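PDB 3EFY: Cif (Cell cycle inhibiting factor) from Escherichia coli, which deamidates, through the C-terminal catalytic part present here, a glutamine of host NEDD8, which disables cullin-RING ubiquitin ligases and inhibits the host cell cycle. Local coordinates for residues F27-F31 and E32-T36; D114-C117 and N118-C122; K173-E176 and I177-L181. One frame throughout, in Å; residues are numbered along the deposited sequence.

Contact 1 of 3, residues F27-F31 and E32-T36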
loop_
_atom_site.group_PDB
_atom_site.type_symbol
_atom_site.label_atom_id
_atom_site.label_comp_id
_atom_site.label_asym_id
_atom_site.label_seq_id
_atom_site.Cartn_x
_atom_site.Cartn_y
_atom_site.Cartn_z
ATOM N N PHE A 27 -0.476 -1.619 -12.055
ATOM C CA PHE A 27 -0.015 -2.862 -11.459
ATOM C C PHE A 27 -0.183 -2.807 -9.948
ATOM O O PHE A 27 0.347 -1.907 -9.262
ATOM C CB PHE A 27 1.451 -3.194 -11.756
ATOM C CG PHE A 27 1.873 -4.478 -11.147
ATOM C CD1 PHE A 27 1.463 -5.687 -11.696
ATOM C CD2 PHE A 27 2.611 -4.514 -9.984
ATOM C CE1 PHE A 27 1.819 -6.896 -11.116
ATOM C CE2 PHE A 27 2.963 -5.720 -9.400
ATOM C CZ PHE A 27 2.559 -6.929 -9.969
ATOM N N SER A 28 -0.916 -3.787 -9.439
ATOM C CA SER A 28 -1.021 -3.991 -7.999
ATOM C C SER A 28 -0.645 -5.441 -7.677
ATOM O O SER A 28 -1.291 -6.390 -8.114
ATOM C CB SER A 28 -2.430 -3.697 -7.460
ATOM O OG SER A 28 -2.733 -2.336 -7.648
ATOM N N TYR A 29 0.407 -5.590 -6.900
ATOM C CA TYR A 29 0.889 -6.878 -6.440
ATOM C C TYR A 29 -0.190 -7.582 -5.603
ATOM O O TYR A 29 -0.813 -6.959 -4.764
ATOM C CB TYR A 29 2.144 -6.664 -5.565
ATOM C CG TYR A 29 2.674 -7.896 -4.882
ATOM C CD1 TYR A 29 3.514 -8.787 -5.555
ATOM C CD2 TYR A 29 2.285 -8.222 -3.597
ATOM C CE1 TYR A 29 3.994 -9.933 -4.923
ATOM C CE2 TYR A 29 2.731 -9.380 -3.001
ATOM C CZ TYR A 29 3.570 -10.221 -3.663
ATOM O OH TYR A 29 4.040 -11.364 -3.063
ATOM N N CYS A 30 -0.378 -8.878 -5.852
ATOM C CA CYS A 30 -1.297 -9.674 -5.089
ATOM C C CYS A 30 -0.665 -11.069 -4.893
ATOM O O CYS A 30 -0.672 -11.904 -5.783
ATOM C CB CYS A 30 -2.634 -9.741 -5.810
ATOM S SG CYS A 30 -3.865 -10.679 -4.892
ATOM N N PHE A 31 -0.135 -11.293 -3.695
ATOM C CA PHE A 31 0.611 -12.497 -3.368
ATOM C C PHE A 31 0.007 -13.790 -3.906
ATOM O O PHE A 31 0.687 -14.596 -4.521
ATOM C CB PHE A 31 0.781 -12.596 -1.845
ATOM C CG PHE A 31 1.330 -13.902 -1.394
ATOM C CD1 PHE A 31 2.659 -14.257 -1.650
ATOM C CD2 PHE A 31 0.519 -14.798 -0.741
ATOM C CE1 PHE A 31 3.154 -15.453 -1.256
ATOM C CE2 PHE A 31 1.021 -16.015 -0.321
ATOM C CZ PHE A 31 2.340 -16.356 -0.585
ATOM N N GLU A 32 -1.287 -13.990 -3.662
ATOM C CA GLU A 32 -1.921 -15.230 -4.039
ATOM C C GLU A 32 -1.944 -15.519 -5.521
ATOM O O GLU A 32 -2.010 -16.704 -5.921
ATOM C CB GLU A 32 -3.333 -15.301 -3.468
ATOM C CG GLU A 32 -3.351 -15.424 -1.961
ATOM C CD GLU A 32 -2.815 -16.751 -1.415
ATOM O OE1 GLU A 32 -2.664 -17.745 -2.173
ATOM O OE2 GLU A 32 -2.579 -16.803 -0.171
ATOM N N ASN A 33 -1.884 -14.483 -6.343
ATOM C CA ASN A 33 -1.983 -14.641 -7.790
ATOM C C ASN A 33 -0.678 -14.558 -8.568
ATOM O O ASN A 33 -0.659 -14.741 -9.795
ATOM C CB ASN A 33 -2.960 -13.609 -8.319
ATOM C CG ASN A 33 -4.324 -13.763 -7.748
ATOM O OD1 ASN A 33 -4.768 -14.857 -7.436
ATOM N ND2 ASN A 33 -5.020 -12.634 -7.620
ATOM N N GLU A 34 0.441 -14.283 -7.904
ATOM C CA GLU A 34 1.683 -14.125 -8.619
ATOM C C GLU A 34 2.320 -15.440 -8.989
ATOM O O GLU A 34 2.093 -16.514 -8.357
ATOM C CB GLU A 34 2.691 -13.254 -7.807
ATOM C CG GLU A 34 2.123 -11.886 -7.381
ATOM C CD GLU A 34 1.714 -10.936 -8.509
ATOM O OE1 GLU A 34 2.035 -11.160 -9.714
ATOM O OE2 GLU A 34 0.974 -9.942 -8.225
ATOM N N GLN A 35 3.156 -15.375 -10.014
ATOM C CA GLN A 35 3.933 -16.508 -10.421
ATOM C C GLN A 35 4.970 -16.858 -9.366
ATOM O O GLN A 35 5.521 -15.984 -8.699
ATOM C CB GLN A 35 4.635 -16.264 -11.737
ATOM C CG GLN A 35 3.679 -15.980 -12.915
ATOM C CD GLN A 35 2.717 -17.113 -13.136
ATOM O OE1 GLN A 35 1.494 -16.948 -12.961
ATOM N NE2 GLN A 35 3.247 -18.288 -13.440
ATOM N N THR A 36 5.213 -18.137 -9.223
ATOM C CA THR A 36 6.221 -18.641 -8.252
ATOM C C THR A 36 7.354 -19.425 -8.884
ATOM O O THR A 36 7.202 -20.045 -9.925
ATOM C CB THR A 36 5.560 -19.440 -7.123
ATOM O OG1 THR A 36 4.960 -20.621 -7.644
ATOM C CG2 THR A 36 4.504 -18.601 -6.363
HETATM O O HOH W 1 -0.976 -8.810 -9.523
#

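Contact 2 of 3, residues D114-C117 and N118-C122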
loop_
_atom_site.group_PDB
_atom_site.type_symbol
_atom_site.label_atom_id
_atom_site.label_comp_id
_atom_site.label_asym_id
_atom_site.label_seq_id
_atom_site.Cartn_x
_atom_site.Cartn_y
_atom_site.Cartn_z
ATOM N N ASP A 114 25.380 -14.150 -2.274
ATOM C CA ASP A 114 25.880 -15.508 -2.233
ATOM C C ASP A 114 25.677 -16.192 -0.864
ATOM O O ASP A 114 25.516 -17.401 -0.822
ATOM C CB ASP A 114 27.380 -15.526 -2.506
ATOM C CG ASP A 114 27.726 -15.312 -3.950
ATOM O OD1 ASP A 114 26.858 -15.436 -4.824
ATOM O OD2 ASP A 114 28.915 -15.020 -4.186
ATOM N N ASP A 115 25.740 -15.411 0.222
ATOM C CA ASP A 115 25.606 -15.989 1.571
ATOM C C ASP A 115 24.153 -16.446 1.814
ATOM O O ASP A 115 23.926 -17.530 2.402
ATOM C CB ASP A 115 26.040 -15.025 2.641
ATOM C CG ASP A 115 27.574 -14.911 2.745
ATOM O OD1 ASP A 115 28.268 -15.840 2.286
ATOM O OD2 ASP A 115 28.039 -13.895 3.290
ATOM N N ILE A 116 23.189 -15.643 1.379
ATOM C CA ILE A 116 21.777 -16.052 1.594
ATOM C C ILE A 116 21.440 -17.222 0.644
ATOM O O ILE A 116 20.733 -18.139 1.009
ATOM C CB ILE A 116 20.764 -14.853 1.547
ATOM C CG1 ILE A 116 19.341 -15.332 1.872
ATOM C CG2 ILE A 116 20.770 -14.185 0.198
ATOM C CD1 ILE A 116 19.082 -15.579 3.291
ATOM N N CYS A 117 21.986 -17.206 -0.573
ATOM C CA CYS A 117 21.851 -18.315 -1.492
ATOM C C CYS A 117 22.469 -19.634 -0.991
ATOM O O CYS A 117 21.915 -20.727 -1.156
ATOM C CB CYS A 117 22.365 -17.915 -2.881
ATOM S SG CYS A 117 21.233 -16.710 -3.636
ATOM N N ASN A 118 23.620 -19.538 -0.357
ATOM C CA ASN A 118 24.231 -20.700 0.253
ATOM C C ASN A 118 23.304 -21.241 1.331
ATOM O O ASN A 118 23.107 -22.454 1.428
ATOM C CB ASN A 118 25.569 -20.346 0.874
ATOM C CG ASN A 118 26.215 -21.550 1.594
ATOM O OD1 ASN A 118 26.254 -21.616 2.832
ATOM N ND2 ASN A 118 26.691 -22.526 0.814
ATOM N N TYR A 119 22.701 -20.343 2.106
ATOM C CA TYR A 119 21.706 -20.763 3.113
ATOM C C TYR A 119 20.548 -21.550 2.472
ATOM O O TYR A 119 20.160 -22.630 2.944
ATOM C CB TYR A 119 21.196 -19.542 3.984
ATOM C CG TYR A 119 19.904 -19.841 4.653
ATOM C CD1 TYR A 119 19.854 -20.671 5.768
ATOM C CD2 TYR A 119 18.690 -19.435 4.079
ATOM C CE1 TYR A 119 18.664 -21.044 6.320
ATOM C CE2 TYR A 119 17.487 -19.781 4.643
ATOM C CZ TYR A 119 17.474 -20.586 5.766
ATOM O OH TYR A 119 16.308 -20.996 6.317
ATOM N N PHE A 120 19.965 -21.035 1.375
ATOM C CA PHE A 120 18.871 -21.744 0.714
ATOM C C PHE A 120 19.314 -23.159 0.334
ATOM O O PHE A 120 18.593 -24.155 0.535
ATOM C CB PHE A 120 18.421 -21.043 -0.592
ATOM C CG PHE A 120 17.874 -19.645 -0.430
ATOM C CD1 PHE A 120 17.213 -19.229 0.683
ATOM C CD2 PHE A 120 17.994 -18.754 -1.483
ATOM C CE1 PHE A 120 16.755 -17.959 0.776
ATOM C CE2 PHE A 120 17.512 -17.517 -1.412
ATOM C CZ PHE A 120 16.894 -17.086 -0.294
ATOM N N SER A 121 20.519 -23.237 -0.219
ATOM C CA SER A 121 21.048 -24.515 -0.667
ATOM C C SER A 121 21.215 -25.500 0.502
ATOM O O SER A 121 20.771 -26.632 0.426
ATOM C CB SER A 121 22.371 -24.323 -1.403
ATOM O OG SER A 121 22.768 -25.587 -1.910
ATOM N N CYS A 122 21.819 -25.042 1.582
ATOM C CA CYS A 122 21.987 -25.882 2.783
ATOM C C CYS A 122 20.652 -26.330 3.376
ATOM O O CYS A 122 20.451 -27.512 3.622
ATOM C CB CYS A 122 22.786 -25.142 3.849
ATOM S SG CYS A 122 24.498 -24.863 3.414
HETATM O O HOH W 2 27.859 -18.886 3.312
#

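Contact 3 of 3, residues K173-E176 and I177-L181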
loop_
_atom_site.group_PDB
_atom_site.type_symbol
_atom_site.label_atom_id
_atom_site.label_comp_id
_atom_site.label_asym_id
_atom_site.label_seq_id
_atom_site.Cartn_x
_atom_site.Cartn_y
_atom_site.Cartn_z
ATOM N N LYS A 173 8.557 6.692 -4.343
ATOM C CA LYS A 173 7.226 7.257 -4.386
ATOM C C LYS A 173 6.300 6.560 -3.386
ATOM O O LYS A 173 5.567 7.218 -2.655
ATOM C CB LYS A 173 6.634 7.125 -5.791
ATOM C CG LYS A 173 5.124 7.337 -5.875
ATOM C CD LYS A 173 4.461 6.774 -7.174
ATOM C CE LYS A 173 4.735 5.227 -7.467
ATOM N NZ LYS A 173 3.696 4.202 -7.015
ATOM N N ASN A 174 6.340 5.224 -3.339
ATOM C CA ASN A 174 5.472 4.513 -2.408
ATOM C C ASN A 174 5.777 4.723 -0.923
ATOM O O ASN A 174 4.878 4.691 -0.094
ATOM C CB ASN A 174 5.411 3.015 -2.754
ATOM C CG ASN A 174 4.653 2.761 -4.071
ATOM O OD1 ASN A 174 3.802 3.562 -4.472
ATOM N ND2 ASN A 174 4.957 1.657 -4.732
ATOM N N ILE A 175 7.043 4.960 -0.595
ATOM C CA ILE A 175 7.403 5.261 0.797
ATOM C C ILE A 175 6.872 6.631 1.157
ATOM O O ILE A 175 6.350 6.808 2.233
ATOM C CB ILE A 175 8.891 5.188 1.040
ATOM C CG1 ILE A 175 9.368 3.731 0.963
ATOM C CG2 ILE A 175 9.241 5.775 2.446
ATOM C CD1 ILE A 175 10.874 3.579 0.855
ATOM N N GLU A 176 6.982 7.594 0.242
ATOM C CA GLU A 176 6.365 8.898 0.493
ATOM C C GLU A 176 4.860 8.781 0.741
ATOM O O GLU A 176 4.296 9.424 1.619
ATOM C CB GLU A 176 6.693 9.891 -0.625
ATOM C CG GLU A 176 8.150 10.296 -0.640
ATOM C CD GLU A 176 8.617 10.851 0.716
ATOM O OE1 GLU A 176 7.964 11.793 1.243
ATOM O OE2 GLU A 176 9.621 10.337 1.270
ATOM N N ILE A 177 4.184 7.935 -0.039
ATOM C CA ILE A 177 2.774 7.721 0.160
ATOM C C ILE A 177 2.449 7.102 1.510
ATOM O O ILE A 177 1.548 7.587 2.215
ATOM C CB ILE A 177 2.182 6.871 -1.027
ATOM C CG1 ILE A 177 2.263 7.627 -2.353
ATOM C CG2 ILE A 177 0.767 6.454 -0.694
ATOM C CD1 ILE A 177 2.306 6.676 -3.567
ATOM N N ILE A 178 3.171 6.060 1.917
ATOM C CA ILE A 178 2.878 5.419 3.191
ATOM C C ILE A 178 3.092 6.387 4.385
ATOM O O ILE A 178 2.290 6.372 5.325
ATOM C CB ILE A 178 3.585 4.046 3.318
ATOM C CG1 ILE A 178 2.881 3.145 4.336
ATOM C CG2 ILE A 178 5.012 4.185 3.647
ATOM C CD1 ILE A 178 3.401 1.679 4.308
ATOM N N LYS A 179 4.096 7.245 4.293
ATOM C CA LYS A 179 4.379 8.181 5.390
ATOM C C LYS A 179 3.248 9.189 5.459
ATOM O O LYS A 179 2.770 9.507 6.543
ATOM C CB LYS A 179 5.707 8.906 5.182
ATOM C CG LYS A 179 6.902 8.012 5.292
ATOM C CD LYS A 179 8.206 8.808 5.370
ATOM C CE LYS A 179 8.598 9.372 4.054
ATOM N NZ LYS A 179 9.852 10.225 4.175
ATOM N N SER A 180 2.795 9.624 4.283
ATOM C CA SER A 180 1.657 10.575 4.208
ATOM C C SER A 180 0.377 9.947 4.799
ATOM O O SER A 180 -0.333 10.543 5.633
ATOM C CB SER A 180 1.472 11.069 2.777
ATOM O OG SER A 180 0.467 12.045 2.728
ATOM N N LEU A 181 0.070 8.729 4.377
ATOM C CA LEU A 181 -1.107 8.059 4.846
ATOM C C LEU A 181 -1.084 7.873 6.355
ATOM O O LEU A 181 -2.087 8.122 7.028
ATOM C CB LEU A 181 -1.261 6.696 4.156
ATOM C CG LEU A 181 -1.668 6.684 2.712
ATOM C CD1 LEU A 181 -1.635 5.206 2.236
ATOM C CD2 LEU A 181 -3.037 7.249 2.581
HETATM O O HOH W 3 10.991 8.538 2.158
#

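Contact 1 of 3, residues F27-F31 and E32-T36
Glu34 folds back along the chain and ends at the backbone of Cys30, where Cys30 N donates to Glu34 OE2 at 2.9 Å. The bond is nearly straight (N-H...O 170°) and falls on the lone pair of OE2 that lies away from the other carboxylate oxygen. The side chain reaches back because it bends at its second torsion (chi2 -62°), which brings the carboxylate to the backbone N-H of Cys30. Its plane lies 13° from that of the Tyr29 ring, and Glu34 CG touches Tyr29 CE1 at 3.7 Å. Phe27 meets the same group from the opposite direction, CZ lying 3.8 Å from Glu34 OE2. A water gives OE2 a further bond of 2.6 Å and also donates to Ser28 O, so one carboxylate oxygen ties together two backbone groups. The chain reverses here in a type I beta turn, residues 30-33, within the irregular connection between helix 10-22 and helix 39-47: Asn33 N donates to Cys30 O at 2.9 Å, from above the carbonyl plane, and Glu34 N makes a weak bond to Phe31 O. Cys30 SG lies 3.5 Å from Asn33 ND2. The Tyr29 hydroxyl bonds to Gln162 of strand 159-166, while Ser28 OG pairs with Tyr29 O of the second subunit. The carboxylate of Glu32 lies obliquely by the Phe31 ring, with Glu32 OE2 3.7 Å from Phe31 CE2.

Contact 2 of 3, residues D114-C117 and N118-C122
Four successive i to i+4 bonds of 2.9 to 3.1 Å, from Asn118 N to Asp114 O through Ser121 N to Cys117 O, carry the backbone of residues 114-122 as regular alpha helix. This is helix 113-124, amphipathic in character: Ile116, Tyr119 and Phe120 are buried, whereas Asp114, Asp115 and Asn118 are exposed. On the buried side the Phe120 ring lies back along the preceding turn, with Ile116 O over one of its faces, 3.5 Å above the plane and offset toward the rim. That oxygen already accepts the Phe120 N-H, so the residue that bonds to the carbonyl also covers it with its ring. Ile116 sends CG1 anti to its backbone N (chi1 -176°), which carries this branch to the Phe120 ring, CG1 to CZ 3.7 Å. The terminal CD1 bends over toward Tyr119 and reaches its CD2 at 4.0 Å, so the isoleucine touches both aromatic rings. Cys117 SG adds an oblique sulfur-aromatic contact, 5.3 Å from the centroid of the Phe120 ring and 60° off its normal. Around this face, Phe120 meets Phe159 and Phe161 edge-to-face and packs on Leu39 and Leu42 of helix 39-47. Tyr119 packs edge-to-face with Phe137 and gives its hydroxyl to a hydrogen bond with Asp61. The Tyr119 side chain comes within about 7 Å of that of His66, an active-site residue, which puts this face of the helix near the catalytic site. On the exposed side a water joins neighbouring turns, donating to Asp115 OD1 and Asn118 OD1, each at 3.2 Å.

Contact 3 of 3, residues K173-E176 and I177-L181
Glu176 and Lys179, three residues apart on the outer face of helix 168-184, form a salt bridge with Lys179 NZ 2.9 Å from Glu176 OE2. The ammonium reaches OE2 on its syn side, 26° out of the carboxylate plane. Both chains bend to meet, glutamate at its second torsion and lysine at its third (chi3 -75°). A second polar pair joins the neighbouring residues 173 and 174, where Lys173 NZ donates to Asn174 OD1 at 2.6 Å from above the amide carbonyl plane.

Apolar contact joins Ile177 to Lys173, which lie side by side and point the same way, Ile177 CD1 touching Lys173 CG at 3.7 Å. The same CD1 also lies by the amide oxygen of Asn174, 3.6 Å from OD1. Ile175 CG2 meets the Lys179 aliphatic chain at CE, 4.0 Å away. The backbone supplies the usual helical i to i+4 bonds, Ile177 N to Lys173 O among them at 3.0 Å.

Lys173 NZ and Asn174 ND2 also bond to carbonyl oxygens at the end of helix 10-22 and just beyond it, Asp23 O for both and Leu20 O for the asparagine. Beyond them, helix 168-184 lies against the second subunit, where Ile177 packs on Val12, Ile178 on Ile178 and Leu181 on Ile17 of that subunit.

In the fold
All three contacts are local and partly buried, yet their settings differ. Contact 2 lies on a helix packed into the aromatic core beside the sheet and the active-site region, and no other protein chain touches it. Contacts 1 and 3 both meet the second subunit: contact 1 through backbone and hydroxyl groups of an irregular loop, contact 3 through isoleucines and a leucine of the C-terminal helix. Both also bond to Asp23, just after helix 10-22; the nearest atoms of the two contacts are about 7 Å apart. Contacts 2 and 3 lie on opposite sides of the chain's centre. Contact 1 turns on a carboxylate gripping backbone, contact 2 on aromatic and apolar packing, contact 3 on an ion pair beside an apolar subunit interface.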